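Local atomic coordinates of FACT-Spt16 (Cicer arietinum, PDB entry 5CE6), a protein that probably acts as a histone chaperone for H3-H4, as the Spt16 subunit of the FACT complex in transcription through chromatin. Residues S50-S62 with E81-Q93. Numbering follows the deposited sequence. Where two conformers were deposited one is given.
Sequences SSDAIAVACPPPS and EFPETIMVFTKKQ
V56 and M87 form the middle of an antiparallel ladder between strands 53-58 and 85-89, each donating its N-H to the other's carbonyl; both N...O distances are 2.8 Å, with 175° at the hydrogens. I54 and F89, two residues along, make the same paired exchange, and there I54 O lies at the edge of the F89 ring, 3.5 Å from CD1. Toward the other end the ladder distorts: C58 N still reaches T85 O squarely, but the return bond from T85 N to C58 O stretches to 3.3 Å. E84 and T85 face C58, a G1 beta bulge. E84 N donates to P59 O (3.1 Å), coming in above the carbonyl plane, while T85 OG1 gives its proton to P83 O. Past the opposite end, a water donates to D52 O and accepts from K91 N; the D52 carboxylate is taken by T156 N, and T90 OG1 by Q146 and the backbone N of Q93. The alternate residues turn their backbone polar groups outward, A53 and A55 to G158, I86 to L97.

On one face M87, with CG anti to its N (chi1 180°), sets CE 4.0 Å from V56 CG2, beneath L73 and F74 of helix 69-78; I54 and F89 lie against helix 26-42, whose F36 meets the F89 ring edge-to-face. On the other, A55 CB meets V88 CG2 at 3.8 Å and A57 CB meets I86 CG1, branched residues that W173 of helix 168-179 covers. Mutual bonds and flanking strands 156-159 and 93-98 thus together satisfy much of the main chain buried between two apolar faces of the N-terminal lobe's six-stranded sheet.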
ATOM      1  N   SER A  50      24.909   4.559  -4.135  1.00 29.35           N
ATOM      2  CA  SER A  50      26.100   4.493  -4.992  1.00 32.85           C
ATOM      3  C   SER A  50      26.260   3.160  -5.727  1.00 31.75           C
ATOM      4  O   SER A  50      27.382   2.732  -6.024  1.00 28.28           O
ATOM      5  CB  SER A  50      27.370   4.804  -4.192  1.00 42.81           C
ATOM      6  OG  SER A  50      27.413   6.165  -3.809  1.00 44.08           O
ATOM      7  N   SER A  51      25.142   2.503  -6.015  0.50 31.07           N
ATOM      8  CA  SER A  51      25.184   1.155  -6.582  0.50 28.74           C
ATOM      9  C   SER A  51      25.541   1.110  -8.067  0.50 31.38           C
ATOM     10  O   SER A  51      25.081   1.936  -8.858  0.50 30.32           O
ATOM     11  CB  SER A  51      23.863   0.425  -6.337  0.50 23.17           C
ATOM     12  OG  SER A  51      22.761   1.195  -6.784  0.50 21.80           O
ATOM     13  N   ASP A  52      26.363   0.127  -8.425  1.00 28.15           N
ATOM     14  CA  ASP A  52      26.771  -0.108  -9.801  1.00 32.92           C
ATOM     15  C   ASP A  52      25.802  -1.111 -10.410  1.00 29.78           C
ATOM     16  O   ASP A  52      25.646  -1.188 -11.626  1.00 31.50           O
ATOM     17  CB  ASP A  52      28.184  -0.698  -9.855  1.00 38.96           C
ATOM     18  CG  ASP A  52      29.181   0.075  -9.015  1.00 50.49           C
ATOM     19  OD1 ASP A  52      29.579   1.182  -9.437  1.00 57.02           O
ATOM     20  OD2 ASP A  52      29.579  -0.436  -7.947  1.00 49.33           O
ATOM     21  N   ALA A  53      25.168  -1.892  -9.542  1.00 26.96           N
ATOM     22  CA  ALA A  53      24.201  -2.898  -9.960  1.00 27.95           C
ATOM     23  C   ALA A  53      23.101  -3.013  -8.908  1.00 24.28           C
ATOM     24  O   ALA A  53      23.333  -2.699  -7.740  1.00 27.21           O
ATOM     25  CB  ALA A  53      24.891  -4.241 -10.173  1.00 27.31           C
ATOM     26  N   ILE A  54      21.906  -3.447  -9.311  1.00 19.38           N
ATOM     27  CA  ILE A  54      20.789  -3.587  -8.376  1.00 18.27           C
ATOM     28  C   ILE A  54      20.148  -4.960  -8.520  1.00 21.65           C
ATOM     29  O   ILE A  54      19.810  -5.376  -9.632  1.00 19.29           O
ATOM     30  CB  ILE A  54      19.712  -2.504  -8.619  1.00 21.33           C
ATOM     31  CG1 ILE A  54      20.297  -1.112  -8.353  1.00 18.63           C
ATOM     32  CG2 ILE A  54      18.473  -2.751  -7.749  1.00 19.75           C
ATOM     33  CD1 ILE A  54      19.445   0.016  -8.874  1.00 18.25           C
ATOM     34  N   ALA A  55      19.998  -5.662  -7.399  1.00 17.82           N
ATOM     35  CA  ALA A  55      19.441  -7.013  -7.402  1.00 21.59           C
ATOM     36  C   ALA A  55      18.086  -7.015  -6.727  1.00 25.02           C
ATOM     37  O   ALA A  55      17.946  -6.519  -5.601  1.00 21.66           O
ATOM     38  CB  ALA A  55      20.381  -7.984  -6.682  1.00 19.11           C
ATOM     39  N   VAL A  56      17.083  -7.564  -7.407  1.00 16.07           N
ATOM     40  CA  VAL A  56      15.777  -7.756  -6.782  1.00 15.15           C
ATOM     41  C   VAL A  56      15.408  -9.225  -6.906  1.00 23.74           C
ATOM     42  O   VAL A  56      15.783  -9.886  -7.880  1.00 23.28           O
ATOM     43  CB  VAL A  56      14.666  -6.852  -7.388  1.00 27.22           C
ATOM     44  CG1 VAL A  56      15.128  -5.402  -7.459  1.00 27.11           C
ATOM     45  CG2 VAL A  56      14.243  -7.344  -8.764  1.00 28.99           C
ATOM     46  N   ALA A  57      14.689  -9.742  -5.916  1.00 15.42           N
ATOM     47  CA  ALA A  57      14.367 -11.166  -5.901  1.00 20.52           C
ATOM     48  C   ALA A  57      13.026 -11.418  -5.229  1.00 19.61           C
ATOM     49  O   ALA A  57      12.715 -10.815  -4.199  1.00 21.22           O
ATOM     50  CB  ALA A  57      15.471 -11.954  -5.208  1.00 21.57           C
ATOM     51  N   CYS A  58      12.230 -12.294  -5.832  1.00 17.91           N
ATOM     52  CA  CYS A  58      10.900 -12.615  -5.331  1.00 18.78           C
ATOM     53  C   CYS A  58      10.813 -14.090  -4.977  1.00 16.97           C
ATOM     54  O   CYS A  58      11.334 -14.931  -5.698  1.00 21.34           O
ATOM     55  CB  CYS A  58       9.848 -12.278  -6.380  1.00 17.59           C
ATOM     56  SG  CYS A  58       9.771 -10.519  -6.692  1.00 20.57           S
ATOM     57  N   PRO A  59      10.148 -14.405  -3.855  1.00 18.86           N
ATOM     58  CA  PRO A  59      10.016 -15.768  -3.338  1.00 23.36           C
ATOM     59  C   PRO A  59       8.977 -16.578  -4.109  1.00 19.22           C
ATOM     60  O   PRO A  59       8.273 -16.018  -4.941  1.00 22.06           O
ATOM     61  CB  PRO A  59       9.541 -15.536  -1.893  1.00 23.51           C
ATOM     62  CG  PRO A  59       8.777 -14.296  -1.959  1.00 20.77           C
ATOM     63  CD  PRO A  59       9.476 -13.424  -2.984  1.00 20.04           C
ATOM     64  N   PRO A  60       8.894 -17.897  -3.847  1.00 25.68           N
ATOM     65  CA  PRO A  60       7.823 -18.712  -4.435  1.00 30.94           C
ATOM     66  C   PRO A  60       6.450 -18.170  -4.047  1.00 22.14           C
ATOM     67  O   PRO A  60       6.359 -17.391  -3.099  1.00 27.90           O
ATOM     68  CB  PRO A  60       8.045 -20.088  -3.794  1.00 34.25           C
ATOM     69  CG  PRO A  60       9.505 -20.124  -3.484  1.00 30.57           C
ATOM     70  CD  PRO A  60       9.861 -18.717  -3.092  1.00 31.82           C
ATOM     71  N   PRO A  61       5.393 -18.554  -4.785  1.00 29.99           N
ATOM     72  CA  PRO A  61       4.063 -18.033  -4.445  1.00 36.24           C
ATOM     73  C   PRO A  61       3.668 -18.405  -3.018  1.00 39.37           C
ATOM     74  O   PRO A  61       3.971 -19.516  -2.584  1.00 40.04           O
ATOM     75  CB  PRO A  61       3.146 -18.747  -5.441  1.00 36.91           C
ATOM     76  CG  PRO A  61       4.027 -19.099  -6.590  1.00 36.76           C
ATOM     77  CD  PRO A  61       5.366 -19.409  -5.985  1.00 34.19           C
ATOM     78  N   SER A  62       3.023 -17.488  -2.302  1.00 45.02           N
ATOM     79  CA  SER A  62       2.575 -17.745  -0.934  1.00 46.76           C
ATOM     80  C   SER A  62       1.183 -17.171  -0.707  1.00 47.94           C
ATOM     81  O   SER A  62       0.668 -16.436  -1.546  1.00 51.96           O
ATOM     82  CB  SER A  62       3.547 -17.145   0.082  1.00 48.95           C
ATOM     83  OG  SER A  62       4.844 -17.692  -0.071  1.00 57.47           O
ATOM     84  N   GLU A  81       3.675 -10.730 -11.885  1.00 18.92           N
ATOM     85  CA  GLU A  81       4.580 -11.258 -10.881  1.00 20.27           C
ATOM     86  C   GLU A  81       5.460 -12.319 -11.511  1.00 23.89           C
ATOM     87  O   GLU A  81       5.030 -13.042 -12.412  1.00 24.66           O
ATOM     88  CB  GLU A  81       3.809 -11.895  -9.733  1.00 25.63           C
ATOM     89  CG  GLU A  81       3.108 -10.910  -8.818  1.00 23.42           C
ATOM     90  CD  GLU A  81       2.522 -11.585  -7.597  1.00 25.59           C
ATOM     91  OE1 GLU A  81       3.297 -12.102  -6.764  1.00 26.38           O
ATOM     92  OE2 GLU A  81       1.281 -11.599  -7.472  1.00 37.43           O
ATOM     93  N   PHE A  82       6.687 -12.417 -11.010  1.00 18.82           N
ATOM     94  CA  PHE A  82       7.616 -13.469 -11.405  1.00 18.76           C
ATOM     95  C   PHE A  82       8.155 -14.109 -10.133  1.00 21.71           C
ATOM     96  O   PHE A  82       9.229 -13.746  -9.647  1.00 19.51           O
ATOM     97  CB  PHE A  82       8.753 -12.885 -12.253  1.00 19.68           C
ATOM     98  CG  PHE A  82       8.375 -12.620 -13.697  1.00 26.39           C
ATOM     99  CD1 PHE A  82       7.591 -11.523 -14.044  1.00 26.40           C
ATOM    100  CD2 PHE A  82       8.827 -13.457 -14.707  1.00 27.81           C
ATOM    101  CE1 PHE A  82       7.254 -11.281 -15.372  1.00 30.55           C
ATOM    102  CE2 PHE A  82       8.497 -13.224 -16.037  1.00 28.18           C
ATOM    103  CZ  PHE A  82       7.714 -12.131 -16.373  1.00 25.77           C
ATOM    104  N   PRO A  83       7.396 -15.058  -9.562  1.00 24.19           N
ATOM    105  CA  PRO A  83       7.827 -15.688  -8.311  1.00 28.29           C
ATOM    106  C   PRO A  83       9.078 -16.530  -8.538  1.00 22.55           C
ATOM    107  O   PRO A  83       9.349 -16.933  -9.673  1.00 27.23           O
ATOM    108  CB  PRO A  83       6.643 -16.592  -7.943  1.00 32.01           C
ATOM    109  CG  PRO A  83       5.478 -16.063  -8.737  1.00 34.22           C
ATOM    110  CD  PRO A  83       6.090 -15.564 -10.014  1.00 28.41           C
ATOM    111  N   GLU A  84       9.819 -16.784  -7.463  1.00 20.29           N
ATOM    112  CA  GLU A  84      11.085 -17.513  -7.512  1.00 20.20           C
ATOM    113  C   GLU A  84      11.984 -17.047  -8.667  1.00 18.62           C
ATOM    114  O   GLU A  84      12.505 -17.853  -9.449  1.00 21.08           O
ATOM    115  CB  GLU A  84      10.852 -19.026  -7.549  1.00 23.89           C
ATOM    116  CG  GLU A  84      12.022 -19.830  -7.017  1.00 30.56           C
ATOM    117  CD  GLU A  84      11.743 -21.316  -6.966  1.00 35.07           C
ATOM    118  OE1 GLU A  84      11.257 -21.874  -7.974  1.00 32.85           O
ATOM    119  OE2 GLU A  84      12.015 -21.922  -5.909  1.00 33.21           O
ATOM    120  N   THR A  85      12.155 -15.730  -8.756  1.00 19.85           N
ATOM    121  CA  THR A  85      12.947 -15.125  -9.818  1.00 22.91           C
ATOM    122  C   THR A  85      13.901 -14.099  -9.220  1.00 17.28           C
ATOM    123  O   THR A  85      13.526 -13.342  -8.329  1.00 18.95           O
ATOM    124  CB  THR A  85      12.041 -14.451 -10.873  1.00 20.31           C
ATOM    125  OG1 THR A  85      11.241 -15.444 -11.524  1.00 21.70           O
ATOM    126  CG2 THR A  85      12.858 -13.719 -11.928  1.00 20.15           C
ATOM    127  N   ILE A  86      15.139 -14.091  -9.705  1.00 19.82           N
ATOM    128  CA  ILE A  86      16.102 -13.056  -9.339  1.00 18.01           C
ATOM    129  C   ILE A  86      16.412 -12.213 -10.577  1.00 18.09           C
ATOM    130  O   ILE A  86      16.667 -12.755 -11.649  1.00 18.82           O
ATOM    131  CB  ILE A  86      17.404 -13.691  -8.847  1.00 22.83           C
ATOM    132  CG1 ILE A  86      17.160 -14.506  -7.569  1.00 19.15           C
ATOM    133  CG2 ILE A  86      18.473 -12.634  -8.629  1.00 20.50           C
ATOM    134  CD1 ILE A  86      18.256 -15.552  -7.310  1.00 20.49           C
ATOM    135  N   MET A  87      16.391 -10.892 -10.432  1.00 17.44           N
ATOM    136  CA  MET A  87      16.724 -10.013 -11.548  1.00 17.60           C
ATOM    137  C   MET A  87      17.790  -9.021 -11.112  1.00 19.03           C
ATOM    138  O   MET A  87      17.638  -8.354 -10.085  1.00 18.97           O
ATOM    139  CB  MET A  87      15.475  -9.275 -12.042  1.00 16.71           C
ATOM    140  CG  MET A  87      15.711  -8.338 -13.198  1.00 25.48           C
ATOM    141  SD  MET A  87      14.141  -7.916 -13.986  1.00 24.16           S
ATOM    142  CE  MET A  87      13.249  -7.188 -12.620  1.00 28.67           C
ATOM    143  N   VAL A  88      18.865  -8.931 -11.890  1.00 18.76           N
ATOM    144  CA  VAL A  88      19.976  -8.042 -11.560  1.00 19.21           C
ATOM    145  C   VAL A  88      20.259  -7.048 -12.684  1.00 19.47           C
ATOM    146  O   VAL A  88      20.583  -7.434 -13.810  1.00 21.56           O
ATOM    147  CB  VAL A  88      21.262  -8.826 -11.242  1.00 21.90           C
ATOM    148  CG1 VAL A  88      22.415  -7.866 -10.998  1.00 22.20           C
ATOM    149  CG2 VAL A  88      21.055  -9.715 -10.022  1.00 20.70           C
ATOM    150  N   PHE A  89      20.145  -5.768 -12.358  1.00 19.52           N
ATOM    151  CA  PHE A  89      20.391  -4.707 -13.323  1.00 19.27           C
ATOM    152  C   PHE A  89      21.827  -4.250 -13.228  1.00 20.35           C
ATOM    153  O   PHE A  89      22.316  -4.004 -12.134  1.00 20.42           O
ATOM    154  CB  PHE A  89      19.483  -3.519 -13.025  1.00 18.29           C
ATOM    155  CG  PHE A  89      18.029  -3.859 -13.029  1.00 17.27           C
ATOM    156  CD1 PHE A  89      17.389  -4.247 -11.857  1.00 21.24           C
ATOM    157  CD2 PHE A  89      17.299  -3.790 -14.204  1.00 17.19           C
ATOM    158  CE1 PHE A  89      16.043  -4.565 -11.859  1.00 16.86           C
ATOM    159  CE2 PHE A  89      15.958  -4.103 -14.221  1.00 19.93           C
ATOM    160  CZ  PHE A  89      15.322  -4.491 -13.048  1.00 21.42           C
ATOM    161  N   THR A  90      22.508  -4.160 -14.369  1.00 21.29           N
ATOM    162  CA  THR A  90      23.824  -3.538 -14.423  1.00 25.15           C
ATOM    163  C   THR A  90      23.777  -2.422 -15.462  1.00 24.17           C
ATOM    164  O   THR A  90      22.744  -2.208 -16.093  1.00 28.45           O
ATOM    165  CB  THR A  90      24.957  -4.543 -14.772  1.00 23.72           C
ATOM    166  OG1 THR A  90      24.938  -4.852 -16.171  1.00 26.02           O
ATOM    167  CG2 THR A  90      24.837  -5.827 -13.970  1.00 25.88           C
ATOM    168  N   LYS A  91      24.887  -1.720 -15.645  1.00 27.17           N
ATOM    169  CA  LYS A  91      24.926  -0.624 -16.611  1.00 31.01           C
ATOM    170  C   LYS A  91      24.539  -1.072 -18.026  1.00 28.83           C
ATOM    171  O   LYS A  91      23.828  -0.358 -18.739  1.00 31.26           O
ATOM    172  CB  LYS A  91      26.311   0.032 -16.626  1.00 36.05           C
ATOM    173  CG  LYS A  91      26.362   1.351 -17.394  1.00 43.34           C
ATOM    174  CD  LYS A  91      27.489   2.239 -16.888  1.00 48.97           C
ATOM    175  CE  LYS A  91      27.031   3.689 -16.749  1.00 52.34           C
ATOM    176  NZ  LYS A  91      27.506   4.310 -15.474  1.00 50.88           N
ATOM    177  N   LYS A  92      24.981  -2.262 -18.420  1.00 31.60           N
ATOM    178  CA  LYS A  92      24.831  -2.703 -19.804  1.00 29.71           C
ATOM    179  C   LYS A  92      24.034  -3.991 -19.969  1.00 28.40           C
ATOM    180  O   LYS A  92      23.744  -4.400 -21.092  1.00 25.44           O
ATOM    181  CB  LYS A  92      26.207  -2.869 -20.452  1.00 39.84           C
ATOM    182  CG  LYS A  92      27.053  -1.611 -20.403  1.00 46.80           C
ATOM    183  CD  LYS A  92      26.340  -0.459 -21.091  1.00 48.05           C
ATOM    184  CE  LYS A  92      26.146  -0.738 -22.574  1.00 56.87           C
ATOM    185  NZ  LYS A  92      25.216   0.243 -23.208  1.00 61.74           N
ATOM    186  N   GLN A  93      23.692  -4.636 -18.857  1.00 26.04           N
ATOM    187  CA  GLN A  93      22.974  -5.907 -18.908  1.00 28.83           C
ATOM    188  C   GLN A  93      21.889  -6.003 -17.843  1.00 27.98           C
ATOM    189  O   GLN A  93      21.939  -5.312 -16.824  1.00 25.52           O
ATOM    190  CB  GLN A  93      23.941  -7.081 -18.720  1.00 28.76           C
ATOM    191  CG  GLN A  93      25.097  -7.130 -19.707  1.00 26.41           C
ATOM    192  CD  GLN A  93      25.988  -8.335 -19.490  1.00 40.37           C
ATOM    193  OE1 GLN A  93      26.527  -8.534 -18.401  1.00 36.89           O
ATOM    194  NE2 GLN A  93      26.141  -9.151 -20.525  1.00 43.19           N
TER
HETATM  195  O   HOH W   1      27.314  -2.124 -13.741  1.00 32.47           O